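Local atomic coordinates of xylose isomerase-like TIM barrel domain-containing protein (Thermus thermophilus, PDB entry 3AYV), a protein that is of uncertain function but binds zinc ions in a TIM barrel resembling AP endonucleases and may help protect against oxidative stress. Residues R84-G89 with L129-L134; H165-S170 with G204-G209; A210-Y215 with A233-L238. All coordinates share one frame; numbering follows the deposited sequence.

Interaction 1 (R84-G89 with L129-L134); sequences RAAELG and LGVRLL
A86 and L129 meet where two outer helices of the TIM barrel end side by side: helix 68-87 leads into strand 92-96, and helix 120-129 into the adjacent strand 132-136. The close part of the contact is the single methyl of A86, whose CB lies 3.7 Å from CD2 of L129 and 4.0 Å from its CB. L129 has CG anti to its carbonyl carbon (chi1 -65°), which carries the branched end over that methyl, and L129 also touches L82 and D83 of helix 68-87. Alanine suits this place because so small a side chain lets the last helical turn come near, with the CA atoms of A86 and L129 6.2 Å apart. Deeper in, the fit is looser: CG2 of buried V131 stays 4.3 Å from CB of A86, while its side chain also packs on A93 and L82. The solvent side belongs to two exposed glycines, G89 and G130, each closing its helix in a Schellman motif whose positive phi glycine adopts easily. On the far side of helix 68-87, turned away from this contact, R84 binds D38 as well as E87. The second of these salt bridges runs flat, since NH1 of R84 donates to the syn lone pair of E87 OE1 at 2.7 Å, only 2° out of the guanidinium plane.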
loop_
_atom_site.group_PDB
_atom_site.type_symbol
_atom_site.label_atom_id
_atom_site.label_comp_id
_atom_site.label_asym_id
_atom_site.label_seq_id
_atom_site.Cartn_x
_atom_site.Cartn_y
_atom_site.Cartn_z
ATOM N N ARG A 84 -7.514 -13.904 -3.908
ATOM C CA ARG A 84 -7.976 -13.047 -4.994
ATOM C C ARG A 84 -6.856 -12.352 -5.766
ATOM O O ARG A 84 -6.934 -12.211 -6.997
ATOM C CB ARG A 84 -8.987 -12.015 -4.460
ATOM C CG ARG A 84 -10.304 -12.623 -3.993
ATOM C CD ARG A 84 -11.044 -13.403 -5.104
ATOM N NE ARG A 84 -12.454 -13.618 -4.762
ATOM C CZ ARG A 84 -13.294 -14.350 -5.485
ATOM N NH1 ARG A 84 -12.855 -14.986 -6.586
ATOM N NH2 ARG A 84 -14.566 -14.459 -5.108
ATOM N N ALA A 85 -5.827 -11.893 -5.051
ATOM C CA ALA A 85 -4.654 -11.283 -5.659
ATOM C C ALA A 85 -4.024 -12.246 -6.661
ATOM O O ALA A 85 -3.701 -11.862 -7.794
ATOM C CB ALA A 85 -3.631 -10.896 -4.564
ATOM N N ALA A 86 -3.883 -13.503 -6.250
ATOM C CA ALA A 86 -3.250 -14.538 -7.087
ATOM C C ALA A 86 -4.101 -14.814 -8.320
ATOM O O ALA A 86 -3.567 -14.975 -9.424
ATOM C CB ALA A 86 -3.040 -15.821 -6.282
ATOM N N GLU A 87 -5.417 -14.850 -8.127
ATOM C CA GLU A 87 -6.370 -15.022 -9.204
ATOM C C GLU A 87 -6.271 -13.896 -10.246
ATOM O O GLU A 87 -6.398 -14.139 -11.462
ATOM C CB GLU A 87 -7.792 -15.143 -8.635
ATOM C CG GLU A 87 -8.896 -15.116 -9.687
ATOM C CD GLU A 87 -10.298 -15.304 -9.110
ATOM O OE1 GLU A 87 -10.458 -15.308 -7.858
ATOM O OE2 GLU A 87 -11.236 -15.453 -9.931
ATOM N N LEU A 88 -6.033 -12.673 -9.780
ATOM C CA LEU A 88 -5.872 -11.534 -10.666
ATOM C C LEU A 88 -4.466 -11.442 -11.239
ATOM O O LEU A 88 -4.178 -10.524 -12.009
ATOM C CB LEU A 88 -6.215 -10.229 -9.929
ATOM C CG LEU A 88 -7.661 -10.050 -9.455
ATOM C CD1 LEU A 88 -7.691 -8.872 -8.492
ATOM C CD2 LEU A 88 -8.603 -9.811 -10.642
ATOM N N GLY A 89 -3.593 -12.386 -10.878
ATOM C CA GLY A 89 -2.191 -12.340 -11.304
ATOM C C GLY A 89 -1.387 -11.173 -10.739
ATOM O O GLY A 89 -0.487 -10.649 -11.397
ATOM N N LEU A 129 1.540 -18.667 -3.060
ATOM C CA LEU A 129 0.918 -18.050 -4.228
ATOM C C LEU A 129 1.840 -17.300 -5.197
ATOM O O LEU A 129 1.430 -16.965 -6.311
ATOM C CB LEU A 129 -0.262 -17.148 -3.779
ATOM C CG LEU A 129 -1.439 -17.891 -3.132
ATOM C CD1 LEU A 129 -2.389 -16.881 -2.392
ATOM C CD2 LEU A 129 -2.253 -18.726 -4.138
ATOM N N GLY A 130 3.063 -17.004 -4.784
ATOM C CA GLY A 130 3.992 -16.267 -5.609
ATOM C C GLY A 130 3.696 -14.774 -5.641
ATOM O O GLY A 130 4.055 -14.088 -6.590
ATOM N N VAL A 131 3.053 -14.283 -4.588
ATOM C CA VAL A 131 2.699 -12.861 -4.454
ATOM C C VAL A 131 3.653 -12.245 -3.428
ATOM O O VAL A 131 3.867 -12.807 -2.339
ATOM C CB VAL A 131 1.240 -12.725 -3.972
ATOM C CG1 VAL A 131 0.873 -11.240 -3.685
ATOM C CG2 VAL A 131 0.257 -13.384 -4.981
ATOM N N ARG A 132 4.261 -11.113 -3.784
ATOM C CA ARG A 132 5.183 -10.419 -2.885
ATOM C C ARG A 132 4.369 -9.568 -1.890
ATOM O O ARG A 132 3.560 -8.750 -2.319
ATOM C CB ARG A 132 6.089 -9.504 -3.710
ATOM C CG ARG A 132 6.990 -8.546 -2.923
ATOM C CD ARG A 132 8.020 -9.303 -2.055
ATOM N NE ARG A 132 9.042 -8.400 -1.529
ATOM C CZ ARG A 132 9.982 -8.770 -0.663
ATOM N NH1 ARG A 132 10.021 -10.029 -0.249
ATOM N NH2 ARG A 132 10.879 -7.889 -0.206
ATOM N N LEU A 133 4.584 -9.777 -0.584
ATOM C CA LEU A 133 3.779 -9.101 0.459
ATOM C C LEU A 133 4.489 -7.850 0.909
ATOM O O LEU A 133 5.690 -7.876 1.182
ATOM C CB LEU A 133 3.587 -10.024 1.666
ATOM C CG LEU A 133 2.510 -9.722 2.695
ATOM C CD1 LEU A 133 1.099 -9.729 2.051
ATOM C CD2 LEU A 133 2.549 -10.706 3.867
ATOM N N LEU A 134 3.751 -6.743 1.004
ATOM C CA LEU A 134 4.378 -5.465 1.346
ATOM C C LEU A 134 3.619 -4.821 2.480
ATOM O O LEU A 134 2.416 -4.650 2.396
ATOM C CB LEU A 134 4.375 -4.489 0.159
ATOM C CG LEU A 134 4.983 -5.023 -1.139
ATOM C CD1 LEU A 134 4.608 -4.103 -2.289
ATOM C CD2 LEU A 134 6.505 -5.119 -0.961
#

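Interaction 2 (H165-S170 with G204-G209); sequences HARVFS and GVLGHG. With ZN (zinc ion), chain G.
With CG of R167 anti to the backbone N (chi1 180°), a bend about the CB-CG bond (chi2 59°) brings this side chain across to V205 and L206. The R167 and V205 side chains cross at about a right angle, and CG2 of V205 sits over one face of the guanidinium, 3.4 Å above the plane and offset from its centre; the nearest nitrogen, R167 NH2, is 3.5 Å from that CG2. Nearer the helix, the aliphatic root of R167 slides past L206 in the opposite direction, with CB of R167 3.6 Å from CD2 of L206. A long side chain with an oily stem and a polar end suits this partly exposed seam: the stem covers a buried leucine while the charged end lies beside exposed V205. The segment 165-170 belongs to helix 163-169, which follows strand 158-162 of the TIM barrel, and the segment 204-209 to the long loop between strands 185-188 and 219-222. At the start of this helical segment H165 binds zinc through NE2, together with three waters, D196 and H198. Its ND1 is hydrogen-bonded to N137 O, which should fix the turn of the imidazole ring. At the other end, S170 OG donates to A166 O at 2.6 Å, in the carbonyl plane on a lone pair. In the loop, D190 OD1 accepts a hydrogen bond from the backbone N of L206.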
loop_
_atom_site.group_PDB
_atom_site.type_symbol
_atom_site.label_atom_id
_atom_site.label_comp_id
_atom_site.label_asym_id
_atom_site.label_seq_id
_atom_site.Cartn_x
_atom_site.Cartn_y
_atom_site.Cartn_z
ATOM N N HIS A 165 1.128 9.557 4.798
ATOM C CA HIS A 165 0.819 8.947 6.081
ATOM C C HIS A 165 1.869 9.333 7.097
ATOM O O HIS A 165 1.530 9.615 8.247
ATOM C CB HIS A 165 0.738 7.420 5.971
ATOM C CG HIS A 165 -0.441 6.936 5.191
ATOM N ND1 HIS A 165 -0.615 5.609 4.867
ATOM C CD2 HIS A 165 -1.493 7.605 4.644
ATOM C CE1 HIS A 165 -1.726 5.474 4.160
ATOM N NE2 HIS A 165 -2.271 6.673 4.009
ATOM N N ALA A 166 3.149 9.337 6.705
ATOM C CA ALA A 166 4.195 9.776 7.638
ATOM C C ALA A 166 3.984 11.240 8.072
ATOM O O ALA A 166 4.122 11.591 9.249
ATOM C CB ALA A 166 5.584 9.586 7.014
ATOM N N ARG A 167 3.606 12.070 7.115
ATOM C CA ARG A 167 3.468 13.506 7.369
ATOM C C ARG A 167 2.279 13.803 8.257
ATOM O O ARG A 167 2.393 14.618 9.174
ATOM C CB ARG A 167 3.317 14.250 6.042
ATOM C CG ARG A 167 3.149 15.789 6.171
ATOM C CD ARG A 167 4.309 16.488 6.876
ATOM N NE ARG A 167 4.104 17.949 6.872
ATOM C CZ ARG A 167 4.794 18.806 6.120
ATOM N NH1 ARG A 167 5.756 18.366 5.315
ATOM N NH2 ARG A 167 4.528 20.116 6.182
ATOM N N VAL A 168 1.136 13.161 7.997
ATOM C CA VAL A 168 -0.063 13.519 8.749
ATOM C C VAL A 168 -0.351 12.634 9.968
ATOM O O VAL A 168 -1.002 13.091 10.908
ATOM C CB VAL A 168 -1.319 13.680 7.867
ATOM C CG1 VAL A 168 -1.017 14.619 6.652
ATOM C CG2 VAL A 168 -1.850 12.354 7.385
ATOM N N PHE A 169 0.149 11.399 9.983
ATOM C CA PHE A 169 -0.207 10.483 11.085
ATOM C C PHE A 169 0.939 10.155 12.079
ATOM O O PHE A 169 0.664 9.741 13.214
ATOM C CB PHE A 169 -0.800 9.177 10.545
ATOM C CG PHE A 169 -2.061 9.345 9.740
ATOM C CD1 PHE A 169 -3.106 10.160 10.194
ATOM C CD2 PHE A 169 -2.201 8.691 8.522
ATOM C CE1 PHE A 169 -4.285 10.302 9.459
ATOM C CE2 PHE A 169 -3.397 8.820 7.769
ATOM C CZ PHE A 169 -4.431 9.633 8.248
ATOM N N SER A 170 2.193 10.339 11.669
ATOM C CA SER A 170 3.355 9.874 12.452
ATOM C C SER A 170 3.983 11.057 13.207
ATOM O O SER A 170 3.530 12.199 13.048
ATOM C CB SER A 170 4.400 9.200 11.533
ATOM O OG SER A 170 5.362 10.138 11.039
ATOM N N GLY A 204 0.574 19.936 -2.850
ATOM C CA GLY A 204 0.648 20.049 -1.401
ATOM C C GLY A 204 2.034 20.392 -0.926
ATOM O O GLY A 204 2.780 21.103 -1.603
ATOM N N VAL A 205 2.382 19.859 0.239
ATOM C CA VAL A 205 3.552 20.293 0.996
ATOM C C VAL A 205 4.696 19.266 1.028
ATOM O O VAL A 205 5.760 19.546 1.598
ATOM C CB VAL A 205 3.169 20.642 2.471
ATOM C CG1 VAL A 205 2.057 21.682 2.503
ATOM C CG2 VAL A 205 2.777 19.359 3.268
ATOM N N LEU A 206 4.490 18.084 0.441
ATOM C CA LEU A 206 5.481 16.995 0.568
ATOM C C LEU A 206 6.811 17.209 -0.190
ATOM O O LEU A 206 7.793 16.536 0.101
ATOM C CB LEU A 206 4.880 15.610 0.235
ATOM C CG LEU A 206 3.858 15.044 1.244
ATOM C CD1 LEU A 206 3.382 13.676 0.783
ATOM C CD2 LEU A 206 4.466 14.993 2.691
ATOM N N GLY A 207 6.846 18.139 -1.147
ATOM C CA GLY A 207 8.125 18.483 -1.831
ATOM C C GLY A 207 8.808 17.307 -2.524
ATOM O O GLY A 207 10.034 17.108 -2.395
ATOM N N HIS A 208 8.034 16.513 -3.257
ATOM C CA HIS A 208 8.576 15.285 -3.857
ATOM C C HIS A 208 9.807 15.509 -4.723
ATOM O O HIS A 208 10.645 14.613 -4.856
ATOM C CB HIS A 208 7.535 14.564 -4.709
ATOM C CG HIS A 208 6.319 14.144 -3.942
ATOM N ND1 HIS A 208 6.121 12.851 -3.504
ATOM C CD2 HIS A 208 5.243 14.854 -3.527
ATOM C CE1 HIS A 208 4.965 12.778 -2.863
ATOM N NE2 HIS A 208 4.420 13.982 -2.854
ATOM N N GLY A 209 9.889 16.676 -5.349
ATOM C CA GLY A 209 11.066 17.012 -6.159
ATOM C C GLY A 209 12.374 16.890 -5.385
ATOM O O GLY A 209 13.414 16.524 -5.958
HETATM ZN ZN ZN G . -3.709 7.373 2.424
HETATM O O HOH W 1 -2.961 5.763 1.158
HETATM O O HOH W 2 -1.937 8.618 1.425
HETATM O O HOH W 3 -5.370 6.220 3.253
#

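Interaction 3 (A210-Y215 with A233-L238); sequences AWLRPY and AFLQAL
NH1 of R213 has two partners near the end of helix 229-240: the backbone O of L238, to which it donates at 2.7 Å, and the carboxylate of E241, with which it forms a salt bridge. The bond to the carbonyl meets a lone pair in the carbonyl plane but is bent, with an N-H...O angle of 135°, and the oxygen is tilted 19° from the guanidinium plane. A bend late in the arginine chain, at chi3, folds the head back over L238, whose CD1 lies on one face, 3.4 Å from CZ of R213. From the start of the short 3-10 segment 213-215, arginine is long enough to reach the last turn of helix 229-240, where carbonyls lack the usual N-H partners further along; the helix dipole would probably favour a cation there. Beside this polar bond the contact is apolar and buried. L212, with CG anti to the backbone N (chi1 178°), sends CD2 to CD2 of L235 at 3.7 Å and to CD2 of L238 at 3.9 Å, crossing L238 at about a right angle. Branched leucines one helical turn apart thus form a pair of surfaces for one loop leucine. In the TIM barrel, segment 210-215 lies in the connection to strand 219-222, while helix 229-240 follows that strand; L212 and L235 both rest on L188, at the end of the neighbouring strand 185-188.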
loop_
_atom_site.group_PDB
_atom_site.type_symbol
_atom_site.label_atom_id
_atom_site.label_comp_id
_atom_site.label_asym_id
_atom_site.label_seq_id
_atom_site.Cartn_x
_atom_site.Cartn_y
_atom_site.Cartn_z
ATOM N N ALA A 210 12.333 17.184 -4.088
ATOM C CA ALA A 210 13.515 17.122 -3.243
ATOM C C ALA A 210 13.988 15.702 -2.880
ATOM O O ALA A 210 15.156 15.528 -2.528
ATOM C CB ALA A 210 13.320 17.978 -1.958
ATOM N N TRP A 211 13.116 14.684 -2.963
ATOM C CA TRP A 211 13.499 13.355 -2.468
ATOM C C TRP A 211 13.136 12.158 -3.328
ATOM O O TRP A 211 13.668 11.069 -3.115
ATOM C CB TRP A 211 12.988 13.151 -1.017
ATOM C CG TRP A 211 11.484 13.234 -0.878
ATOM C CD1 TRP A 211 10.750 14.354 -0.547
ATOM C CD2 TRP A 211 10.537 12.174 -1.063
ATOM N NE1 TRP A 211 9.410 14.034 -0.513
ATOM C CE2 TRP A 211 9.253 12.710 -0.826
ATOM C CE3 TRP A 211 10.649 10.810 -1.380
ATOM C CZ2 TRP A 211 8.088 11.929 -0.906
ATOM C CZ3 TRP A 211 9.487 10.041 -1.468
ATOM C CH2 TRP A 211 8.228 10.604 -1.238
ATOM N N LEU A 212 12.240 12.336 -4.301
ATOM C CA LEU A 212 11.659 11.178 -4.995
ATOM C C LEU A 212 12.478 10.651 -6.175
ATOM O O LEU A 212 12.375 9.461 -6.529
ATOM C CB LEU A 212 10.218 11.472 -5.442
ATOM C CG LEU A 212 9.457 10.384 -6.225
ATOM C CD1 LEU A 212 9.196 9.119 -5.373
ATOM C CD2 LEU A 212 8.153 10.964 -6.718
ATOM N N ARG A 213 13.288 11.514 -6.779
ATOM C CA ARG A 213 13.988 11.130 -8.009
ATOM C C ARG A 213 14.774 9.797 -7.914
ATOM O O ARG A 213 14.699 8.992 -8.847
ATOM C CB ARG A 213 14.862 12.270 -8.573
ATOM C CG ARG A 213 15.146 12.099 -10.069
ATOM C CD ARG A 213 15.998 13.226 -10.618
ATOM N NE ARG A 213 15.901 14.415 -9.770
ATOM C CZ ARG A 213 15.182 15.492 -10.066
ATOM N NH1 ARG A 213 14.511 15.527 -11.206
ATOM N NH2 ARG A 213 15.138 16.528 -9.231
ATOM N N PRO A 214 15.491 9.544 -6.790
ATOM C CA PRO A 214 16.209 8.256 -6.719
ATOM C C PRO A 214 15.331 7.015 -6.819
ATOM O O PRO A 214 15.845 5.939 -7.103
ATOM C CB PRO A 214 16.929 8.317 -5.360
ATOM C CG PRO A 214 17.066 9.765 -5.072
ATOM C CD PRO A 214 15.777 10.375 -5.610
ATOM N N TYR A 215 14.017 7.160 -6.616
ATOM C CA TYR A 215 13.086 6.007 -6.520
ATOM C C TYR A 215 12.251 5.770 -7.761
ATOM O O TYR A 215 11.398 4.901 -7.798
ATOM C CB TYR A 215 12.199 6.157 -5.247
ATOM C CG TYR A 215 13.060 6.249 -4.015
ATOM C CD1 TYR A 215 13.505 5.094 -3.377
ATOM C CD2 TYR A 215 13.493 7.477 -3.528
ATOM C CE1 TYR A 215 14.329 5.160 -2.276
ATOM C CE2 TYR A 215 14.328 7.548 -2.433
ATOM C CZ TYR A 215 14.733 6.380 -1.808
ATOM O OH TYR A 215 15.562 6.443 -0.716
ATOM N N ALA A 233 2.415 13.606 -15.159
ATOM C CA ALA A 233 3.183 14.714 -15.727
ATOM C C ALA A 233 4.271 15.213 -14.781
ATOM O O ALA A 233 5.369 15.564 -15.225
ATOM C CB ALA A 233 2.244 15.877 -16.139
ATOM N N PHE A 234 3.966 15.252 -13.476
ATOM C CA PHE A 234 4.968 15.559 -12.448
ATOM C C PHE A 234 6.112 14.519 -12.512
ATOM O O PHE A 234 7.297 14.888 -12.515
ATOM C CB PHE A 234 4.312 15.575 -11.039
ATOM C CG PHE A 234 5.223 16.068 -9.927
ATOM C CD1 PHE A 234 6.191 15.227 -9.363
ATOM C CD2 PHE A 234 5.098 17.360 -9.429
ATOM C CE1 PHE A 234 7.027 15.683 -8.333
ATOM C CE2 PHE A 234 5.930 17.832 -8.394
ATOM C CZ PHE A 234 6.893 16.989 -7.848
ATOM N N LEU A 235 5.756 13.236 -12.593
ATOM C CA LEU A 235 6.765 12.164 -12.563
ATOM C C LEU A 235 7.677 12.227 -13.803
ATOM O O LEU A 235 8.908 12.028 -13.718
ATOM C CB LEU A 235 6.105 10.781 -12.465
ATOM C CG LEU A 235 5.436 10.457 -11.118
ATOM C CD1 LEU A 235 4.749 9.102 -11.150
ATOM C CD2 LEU A 235 6.509 10.486 -10.032
ATOM N N GLN A 236 7.050 12.495 -14.942
ATOM C CA GLN A 236 7.754 12.599 -16.205
ATOM C C GLN A 236 8.755 13.758 -16.254
ATOM O O GLN A 236 9.862 13.580 -16.781
ATOM C CB GLN A 236 6.757 12.668 -17.351
ATOM C CG GLN A 236 6.216 11.301 -17.745
ATOM C CD GLN A 236 5.008 11.398 -18.654
ATOM O OE1 GLN A 236 4.558 10.397 -19.206
ATOM N NE2 GLN A 236 4.463 12.605 -18.796
ATOM N N ALA A 237 8.379 14.920 -15.719
ATOM C CA ALA A 237 9.284 16.073 -15.603
ATOM C C ALA A 237 10.411 15.762 -14.630
ATOM O O ALA A 237 11.550 16.163 -14.828
ATOM C CB ALA A 237 8.533 17.316 -15.138
ATOM N N LEU A 238 10.079 15.055 -13.559
ATOM C CA LEU A 238 11.076 14.686 -12.575
ATOM C C LEU A 238 12.088 13.742 -13.205
ATOM O O LEU A 238 13.283 13.837 -12.930
ATOM C CB LEU A 238 10.407 14.036 -11.349
ATOM C CG LEU A 238 11.270 13.895 -10.102
ATOM C CD1 LEU A 238 11.808 15.254 -9.604
ATOM C CD2 LEU A 238 10.469 13.193 -9.009
#

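How the interactions relate
Along the chain the three contacts follow in series, and all belong to one eight-stranded TIM barrel. Interaction 1 joins the ends of the helices that lead into strands 92-96 and 132-136, and lies on the opposite side of the chain's centre from interaction 2, the two centres being 29 Å apart; the centres of interactions 1 and 3 are 28 Å apart. Interactions 2 and 3 are neighbours, centres 15 Å apart, and share the long loop between strands 185-188 and 219-222. They touch where W211 NE1 probably donates to L206 O (3.0 Å) and where F234 packs on H208. This loop, which also supplies zinc ligands D196 and H198, packs against both helix 163-169 and the final helix 229-240.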